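Local coordinates for protein citrate synthase (Metallosphaera sedula, PDB 6ABW) that probably catalyses the condensation of oxaloacetate with acetyl-CoA and water to citrate and CoA, a step of the tricarboxylic acid cycle, at residues Pro122-Lys125 against Ala126-Arg129; Arg350-Gly353 against Trp354-His357. All coordinates share one frame; numbering follows the deposited sequence.

Contact 1: Pro122-Lys125 against Ala126-Arg129; sequences PWNK and ATNR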
loop_
_atom_site.group_PDB
_atom_site.type_symbol
_atom_site.label_atom_id
_atom_site.label_comp_id
_atom_site.label_asym_id
_atom_site.label_seq_id
_atom_site.Cartn_x
_atom_site.Cartn_y
_atom_site.Cartn_z
ATOM N N PRO A 122 11.146 7.495 -11.078
ATOM C CA PRO A 122 11.275 6.120 -11.524
ATOM C C PRO A 122 12.542 5.454 -10.919
ATOM O O PRO A 122 13.502 6.105 -10.538
ATOM C CB PRO A 122 11.423 6.226 -13.077
ATOM C CG PRO A 122 10.966 7.595 -13.421
ATOM C CD PRO A 122 11.129 8.466 -12.198
ATOM N N TRP A 123 12.523 4.134 -10.913
ATOM C CA TRP A 123 13.706 3.395 -10.473
ATOM C C TRP A 123 14.858 3.726 -11.430
ATOM O O TRP A 123 14.663 3.847 -12.631
ATOM C CB TRP A 123 13.385 1.922 -10.447
ATOM C CG TRP A 123 12.477 1.653 -9.292
ATOM C CD1 TRP A 123 11.122 1.742 -9.237
ATOM C CD2 TRP A 123 12.921 1.391 -7.955
ATOM N NE1 TRP A 123 10.695 1.531 -7.935
ATOM C CE2 TRP A 123 11.774 1.270 -7.143
ATOM C CE3 TRP A 123 14.188 1.188 -7.388
ATOM C CZ2 TRP A 123 11.865 0.992 -5.776
ATOM C CZ3 TRP A 123 14.268 0.891 -6.040
ATOM C CH2 TRP A 123 13.111 0.811 -5.259
ATOM N N ASN A 124 16.002 3.948 -10.843
ATOM C CA ASN A 124 17.249 4.325 -11.551
ATOM C C ASN A 124 18.451 3.904 -10.694
ATOM O O ASN A 124 18.680 4.469 -9.633
ATOM C CB ASN A 124 17.220 5.845 -11.819
ATOM C CG ASN A 124 18.430 6.272 -12.577
ATOM O OD1 ASN A 124 18.753 5.631 -13.542
ATOM N ND2 ASN A 124 19.089 7.279 -12.141
ATOM N N LYS A 125 19.234 2.928 -11.146
ATOM C CA LYS A 125 20.385 2.469 -10.326
ATOM C C LYS A 125 21.253 3.539 -9.727
ATOM O O LYS A 125 21.603 3.445 -8.571
ATOM C CB LYS A 125 21.302 1.525 -11.086
ATOM C CG LYS A 125 20.790 0.109 -11.211
ATOM C CD LYS A 125 21.948 -0.826 -11.605
ATOM C CE LYS A 125 21.498 -2.284 -11.670
ATOM N NZ LYS A 125 22.001 -3.092 -10.509
ATOM N N ALA A 126 21.587 4.596 -10.473
ATOM C CA ALA A 126 22.464 5.659 -9.981
ATOM C C ALA A 126 21.908 6.550 -8.875
ATOM O O ALA A 126 22.658 7.100 -8.127
ATOM C CB ALA A 126 22.926 6.578 -11.101
ATOM N N THR A 127 20.596 6.652 -8.787
ATOM C CA THR A 127 19.945 7.535 -7.853
ATOM C C THR A 127 19.017 6.845 -6.802
ATOM O O THR A 127 18.560 7.548 -5.939
ATOM C CB THR A 127 19.108 8.611 -8.577
ATOM O OG1 THR A 127 18.086 8.024 -9.390
ATOM C CG2 THR A 127 20.031 9.472 -9.418
ATOM N N ASN A 128 18.815 5.547 -6.884
ATOM C CA ASN A 128 17.908 4.832 -5.943
ATOM C C ASN A 128 18.302 5.127 -4.466
ATOM O O ASN A 128 17.436 5.440 -3.597
ATOM C CB ASN A 128 17.925 3.333 -6.200
ATOM C CG ASN A 128 17.220 2.893 -7.452
ATOM O OD1 ASN A 128 16.264 3.561 -7.937
ATOM N ND2 ASN A 128 17.636 1.757 -7.997
ATOM N N ARG A 129 19.593 5.095 -4.143
ATOM C CA ARG A 129 20.036 5.215 -2.779
ATOM C C ARG A 129 19.905 6.638 -2.317
ATOM O O ARG A 129 19.478 6.859 -1.211
ATOM C CB ARG A 129 21.434 4.613 -2.600
ATOM C CG ARG A 129 21.466 3.138 -2.844
ATOM C CD ARG A 129 22.919 2.623 -3.068
ATOM N NE ARG A 129 22.896 1.202 -3.320
ATOM C CZ ARG A 129 22.431 0.663 -4.441
ATOM N NH1 ARG A 129 22.004 1.430 -5.469
ATOM N NH2 ARG A 129 22.316 -0.616 -4.532
HETATM O O HOH W 1 21.902 4.354 -5.904
#
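The carbonyl oxygen of Asn-124 collects two backbone N-H groups from the turn that follows it, Thr-127 N at 3.0 Å and Asn-128 N also at 3.0 Å. The side chain of Asn-128 returns the grip: its OD1 takes the N-H of Asn-124 at 2.9 Å in an almost straight bond (174°), so one asparagine side chain ties the start of the turn to its end. The same OD1 also comes within 3.2 Å of Trp-123 CE3, approaching the indole obliquely with ring and amide planes 64° apart. Residues 124-127 form a type I beta-turn that runs into helix 128-151, at the end of the loop leaving helix 104-119. Asn-124, with CG anti to the backbone N (chi1 -178°), reaches Thr-127, and ND2 donates to OG1 at 3.0 Å in the plane of the amide. A direct helical bond is missing one residue on, where Lys-125 O and Arg-129 N stand 5.1 Å apart. Water 1 fills the gap: it donates to Lys-125 O at 2.8 Å and accepts from both N and NH1 of Arg-129, lying at the guanidinium edge. Glu-363 of helix 342-365 receives Asn-128 ND2 and forms a salt bridge with Arg-129, while Trp-123 NE1 bonds to Ser-212 O.

Contact 2: Arg350-Gly353 against Trp354-His357; sequences RTLG and WTAH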
loop_
_atom_site.group_PDB
_atom_site.type_symbol
_atom_site.label_atom_id
_atom_site.label_comp_id
_atom_site.label_asym_id
_atom_site.label_seq_id
_atom_site.Cartn_x
_atom_site.Cartn_y
_atom_site.Cartn_z
ATOM N N ARG A 350 12.141 1.605 10.624
ATOM C CA ARG A 350 12.000 0.556 9.635
ATOM C C ARG A 350 11.933 1.091 8.179
ATOM O O ARG A 350 12.200 0.323 7.264
ATOM C CB ARG A 350 10.814 -0.350 9.987
ATOM C CG ARG A 350 10.548 -1.557 9.103
ATOM C CD ARG A 350 11.736 -2.506 9.049
ATOM N NE ARG A 350 12.188 -2.915 10.378
ATOM C CZ ARG A 350 11.815 -4.031 11.052
ATOM N NH1 ARG A 350 11.057 -4.967 10.495
ATOM N NH2 ARG A 350 12.250 -4.255 12.273
ATOM N N THR A 351 11.702 2.387 7.978
ATOM C CA THR A 351 11.828 2.932 6.621
ATOM C C THR A 351 13.188 2.617 6.010
ATOM O O THR A 351 13.251 2.363 4.799
ATOM C CB THR A 351 11.569 4.461 6.487
ATOM O OG1 THR A 351 12.523 5.193 7.282
ATOM C CG2 THR A 351 10.149 4.774 6.878
ATOM N N LEU A 352 14.243 2.458 6.870
ATOM C CA LEU A 352 15.520 2.127 6.352
ATOM C C LEU A 352 15.531 0.743 5.806
ATOM O O LEU A 352 15.953 0.577 4.667
ATOM C CB LEU A 352 16.602 2.279 7.392
ATOM C CG LEU A 352 18.013 1.915 6.945
ATOM C CD1 LEU A 352 18.402 2.744 5.727
ATOM C CD2 LEU A 352 19.065 2.146 8.071
ATOM N N GLY A 353 15.050 -0.231 6.570
ATOM C CA GLY A 353 14.941 -1.610 6.084
ATOM C C GLY A 353 14.007 -1.780 4.895
ATOM O O GLY A 353 14.357 -2.465 3.934
ATOM N N TRP A 354 12.859 -1.091 4.895
ATOM C CA TRP A 354 11.961 -1.145 3.733
ATOM C C TRP A 354 12.609 -0.655 2.431
ATOM O O TRP A 354 12.590 -1.350 1.436
ATOM C CB TRP A 354 10.669 -0.348 4.009
ATOM C CG TRP A 354 9.776 -0.918 5.068
ATOM C CD1 TRP A 354 9.622 -2.223 5.418
ATOM C CD2 TRP A 354 8.861 -0.172 5.891
ATOM N NE1 TRP A 354 8.680 -2.327 6.408
ATOM C CE2 TRP A 354 8.175 -1.084 6.692
ATOM C CE3 TRP A 354 8.533 1.174 5.977
ATOM C CZ2 TRP A 354 7.287 -0.690 7.647
ATOM C CZ3 TRP A 354 7.622 1.557 6.911
ATOM C CH2 TRP A 354 6.997 0.645 7.719
ATOM N N THR A 355 13.243 0.485 2.483
ATOM C CA THR A 355 13.849 1.072 1.312
ATOM C C THR A 355 15.050 0.197 0.872
ATOM O O THR A 355 15.232 -0.102 -0.341
ATOM C CB THR A 355 14.315 2.484 1.508
ATOM O OG1 THR A 355 15.249 2.614 2.603
ATOM C CG2 THR A 355 13.192 3.476 1.653
ATOM N N ALA A 356 15.830 -0.293 1.851
ATOM C CA ALA A 356 16.981 -1.097 1.470
ATOM C C ALA A 356 16.583 -2.433 0.859
ATOM O O ALA A 356 17.232 -2.914 -0.139
ATOM C CB ALA A 356 17.911 -1.321 2.677
ATOM N N HIS A 357 15.522 -3.050 1.365
ATOM C CA HIS A 357 15.010 -4.302 0.774
ATOM C C HIS A 357 14.453 -4.117 -0.631
ATOM O O HIS A 357 14.655 -4.961 -1.492
ATOM C CB HIS A 357 13.950 -4.969 1.631
ATOM C CG HIS A 357 14.498 -5.809 2.730
ATOM N ND1 HIS A 357 14.897 -7.105 2.518
ATOM C CD2 HIS A 357 14.635 -5.588 4.064
ATOM C CE1 HIS A 357 15.382 -7.608 3.652
ATOM N NE2 HIS A 357 15.217 -6.711 4.609
#
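Trp-354 N donates to Arg-350 O at 2.8 Å, and the next three rungs, Thr-355 to Thr-351, Ala-356 to Leu-352 and His-357 to Gly-353, repeat the pattern. The hydroxyl of Thr-355, with OG1 set between the backbone N and the carbonyl carbon (chi1 57°), is turned back on the preceding turn; it lies 3.0 Å from both Thr-351 O and Leu-352 O and can give its one proton to either. This is regular alpha-helix, a stretch of the long helix 342-365 buried within the largely helical fold of citrate synthase. Along one side, Arg-350 crosses the indole of Trp-354 at about a right angle. Its CG makes a CH-pi contact over the five-membered ring, 3.6 Å from the centroid and 22° off the normal. Bends at chi2 and chi3 carry the chain away from the indole, NE bonds to Tyr-192 O, and the guanidinium plane stands 73° to the ring instead of stacking on it. Thr-351 CG2 meets the benzene part of the same indole, 4.0 Å from CE3 of Trp-354. At the far end, the imidazole of His-357 brings CD2 edge-on to Gly-353 O at 3.1 Å. Asp-194 and Lys-26 hold its two ring nitrogens, which fixes the ring's rotation. Farther out, Trp-354 packs on Val-218, Ala-221 and Leu-222 of helix 214-225, and Leu-352 on helix 56-65.

In the fold
Contacts 1 and 2 are both local, but one lies at the surface and the other in the core. Contact 1 is a surface turn, its centre about 24 Å from that of the chain, and relies on asparagine amides and a bridging water where helical bonding has yet to settle. Contact 2, its centre about 10 Å from that of the chain, has every residue buried and sets a continuous backbone ladder beneath aromatic and aliphatic packing. The same pair of helices links them: Glu-363 of helix 342-365 holds Asn-128 and Arg-129, while Thr-351 and Thr-355 touch Ala-132, Leu-135 and Val-136 of helix 128-151. Only contact 2 comes near the predicted active site, with Arg-350 about 8 Å from Asp-325, side chain to side chain.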